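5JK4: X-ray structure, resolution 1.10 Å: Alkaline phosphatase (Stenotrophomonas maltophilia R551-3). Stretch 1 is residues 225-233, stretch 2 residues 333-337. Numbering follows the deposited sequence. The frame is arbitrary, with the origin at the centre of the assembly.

Stretch 1 225-233: GPDVIPSLT
Stretch 2 333-337: AHKFI

A lysine ammonium can tie down a turn by donating to several of its carbonyl oxygens at once. Two segments of the alkaline phosphatase from Stenotrophomonas maltophilia, at least 103 residues apart wherever they touch, illustrate the principle while burying 379 Å² between them, both sides summed. Stretch 1 contains a type I beta turn from Pro226 to Ile229, closed by Ile229 N to Pro226 O at 3.1 Å; the turn's inner residues, Asp227 and Val228, have phi/psi of -60/-40 and -76/-14, after which Ile229 extends to -70/128. The backbones come closest at Asp227 and His334, with 5.2 Å between their CA atoms.

Stretch 2 begins with the helical Ala333 (-64/-27), exposed, its CB directed away from the turn. His334 (-91/13) is the first residue to leave helical phi/psi. Its CB points sideways, and chi1 of -75° (m) with chi2 of -95° places the ring so that His334 ND1 donates to Asp227 OD2 at 2.7 Å, with an N-H...O angle of 160°. The carboxylate oxygen lies at the ring edge, near its plane, as an in-plane donor requires. Asp227 reaches it with chi1 t (-164°) and chi2 of 5°. Histidine suits this buried site because its second nitrogen, NE2, is also hydrogen-bonded, elsewhere in the structure.

Lys335 adopts positive phi (71/24), and its CB points toward stretch 1. An m, t, t, p side chain (-50°, -165°, -171°, 79°) carries the amine along the turn, bringing Lys335 CD to 3.3 Å from Pro226 O and 3.7 Å from Leu232 CD1. Leu232, m and t, is buried and directs its CB toward stretch 2. At the tip, Lys335 NZ donates to Asp227 O and to Ile229 O, each at 3.0 Å, and to water 1 at 2.8 Å; that water in turn donates to Pro230 O at 2.9 Å. The long aliphatic chain thus covers apolar surface while its charged end serves carbonyls. Asp227 OD1 is 4.4 Å from Lys335 NZ, beyond a salt bridge.

Phe336 (-106/176) starts sideways, but its m rotamer (-62°, chi2 -54°) brings the end of the buried ring nearer. Phe336 CE1 lies 3.9 Å from Pro226 CG and Phe336 CZ 3.8 Å from Asp227 CB, both approaches oblique to the ring. The compact proline ring, C-gamma endo, offers carbon surface to the aromatic without a polar group to satisfy. Ile337 (-115/119; m, t) then carries the chain out of reach.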

# COMPACT_ATOMS: atom_id res chain seq x y z
N GLY A 225 5.90 -6.24 -2.41
CA GLY A 225 5.31 -6.65 -1.16
C GLY A 225 5.66 -8.09 -0.82
O GLY A 225 6.06 -8.88 -1.68
N PRO A 226 5.49 -8.45 0.46
CA PRO A 226 6.02 -9.73 0.95
C PRO A 226 5.22 -10.97 0.57
O PRO A 226 5.77 -12.07 0.61
CB PRO A 226 6.02 -9.53 2.47
CG PRO A 226 4.87 -8.57 2.70
CD PRO A 226 4.96 -7.61 1.54
N ASP A 227 3.94 -10.84 0.26
CA ASP A 227 3.10 -12.02 0.11
C ASP A 227 3.62 -12.94 -1.01
O ASP A 227 3.64 -14.17 -0.84
CB ASP A 227 1.64 -11.57 -0.10
CG ASP A 227 0.60 -12.67 0.11
OD1 ASP A 227 0.94 -13.79 0.53
OD2 ASP A 227 -0.60 -12.35 -0.13
N VAL A 228 4.08 -12.38 -2.13
CA VAL A 228 4.55 -13.20 -3.26
C VAL A 228 5.92 -13.82 -3.04
O VAL A 228 6.33 -14.70 -3.81
CB VAL A 228 4.55 -12.41 -4.58
CG1 VAL A 228 5.77 -11.48 -4.68
CG2 VAL A 228 4.50 -13.36 -5.78
N ILE A 229 6.66 -13.35 -2.04
CA ILE A 229 8.01 -13.85 -1.82
C ILE A 229 7.90 -15.28 -1.32
O ILE A 229 7.21 -15.53 -0.32
CB ILE A 229 8.73 -12.98 -0.79
CG1 ILE A 229 8.93 -11.55 -1.28
CG2 ILE A 229 10.07 -13.61 -0.43
CD1 ILE A 229 9.80 -11.42 -2.51
N PRO A 230 8.59 -16.24 -1.94
CA PRO A 230 8.49 -17.61 -1.42
C PRO A 230 9.08 -17.77 -0.03
O PRO A 230 8.49 -18.45 0.81
CB PRO A 230 9.18 -18.46 -2.50
CG PRO A 230 9.90 -17.54 -3.36
CD PRO A 230 9.36 -16.16 -3.19
N SER A 231 10.21 -17.12 0.24
CA SER A 231 10.81 -17.12 1.58
C SER A 231 11.39 -15.75 1.92
O SER A 231 12.35 -15.30 1.27
CB SER A 231 11.92 -18.16 1.67
OG SER A 231 12.58 -17.98 2.91
N LEU A 232 10.84 -15.11 2.96
CA LEU A 232 11.35 -13.81 3.41
C LEU A 232 12.69 -13.92 4.10
O LEU A 232 13.36 -12.90 4.29
CB LEU A 232 10.37 -13.17 4.41
CG LEU A 232 9.02 -12.76 3.83
CD1 LEU A 232 8.14 -12.25 4.95
CD2 LEU A 232 9.16 -11.71 2.72
N THR A 233 13.10 -15.13 4.48
CA THR A 233 14.26 -15.33 5.33
C THR A 233 15.49 -15.76 4.55
O THR A 233 16.57 -15.86 5.13
CB THR A 233 13.94 -16.39 6.38
OG1 THR A 233 13.66 -17.63 5.73
CG2 THR A 233 12.71 -15.98 7.15
N ALA A 333 -0.82 -15.16 7.52
CA ALA A 333 -0.50 -16.19 6.53
C ALA A 333 -0.09 -15.57 5.20
O ALA A 333 0.67 -16.19 4.44
CB ALA A 333 -1.70 -17.12 6.35
N HIS A 334 -0.57 -14.38 4.91
CA HIS A 334 -0.21 -13.63 3.72
C HIS A 334 0.98 -12.71 3.96
O HIS A 334 1.27 -11.86 3.11
CB HIS A 334 -1.43 -12.88 3.18
CG HIS A 334 -2.38 -13.80 2.48
ND1 HIS A 334 -2.36 -13.99 1.12
CD2 HIS A 334 -3.31 -14.66 2.96
CE1 HIS A 334 -3.27 -14.89 0.78
NE2 HIS A 334 -3.86 -15.31 1.89
N LYS A 335 1.68 -12.89 5.08
CA LYS A 335 2.93 -12.21 5.37
C LYS A 335 2.74 -10.74 5.68
O LYS A 335 3.69 -9.96 5.57
CB LYS A 335 4.00 -12.45 4.30
CG LYS A 335 4.19 -13.92 3.95
CD LYS A 335 5.48 -14.15 3.18
CE LYS A 335 5.60 -15.56 2.63
NZ LYS A 335 4.80 -15.76 1.38
N PHE A 336 1.55 -10.36 6.13
CA PHE A 336 1.23 -9.00 6.51
C PHE A 336 1.14 -8.87 8.02
O PHE A 336 1.25 -9.84 8.77
CB PHE A 336 -0.07 -8.55 5.83
CG PHE A 336 0.01 -8.54 4.34
CD1 PHE A 336 1.01 -7.85 3.68
CD2 PHE A 336 -0.92 -9.23 3.59
CE1 PHE A 336 1.06 -7.86 2.29
CE2 PHE A 336 -0.88 -9.24 2.21
CZ PHE A 336 0.12 -8.56 1.55
N ILE A 337 0.94 -7.63 8.47
CA ILE A 337 0.96 -7.25 9.87
C ILE A 337 -0.45 -6.79 10.25
O ILE A 337 -0.95 -5.81 9.67
CB ILE A 337 1.98 -6.14 10.13
CG1 ILE A 337 3.38 -6.60 9.71
CG2 ILE A 337 1.94 -5.69 11.57
CD1 ILE A 337 4.37 -5.46 9.55
O HOH W 1 5.61 -18.40 0.82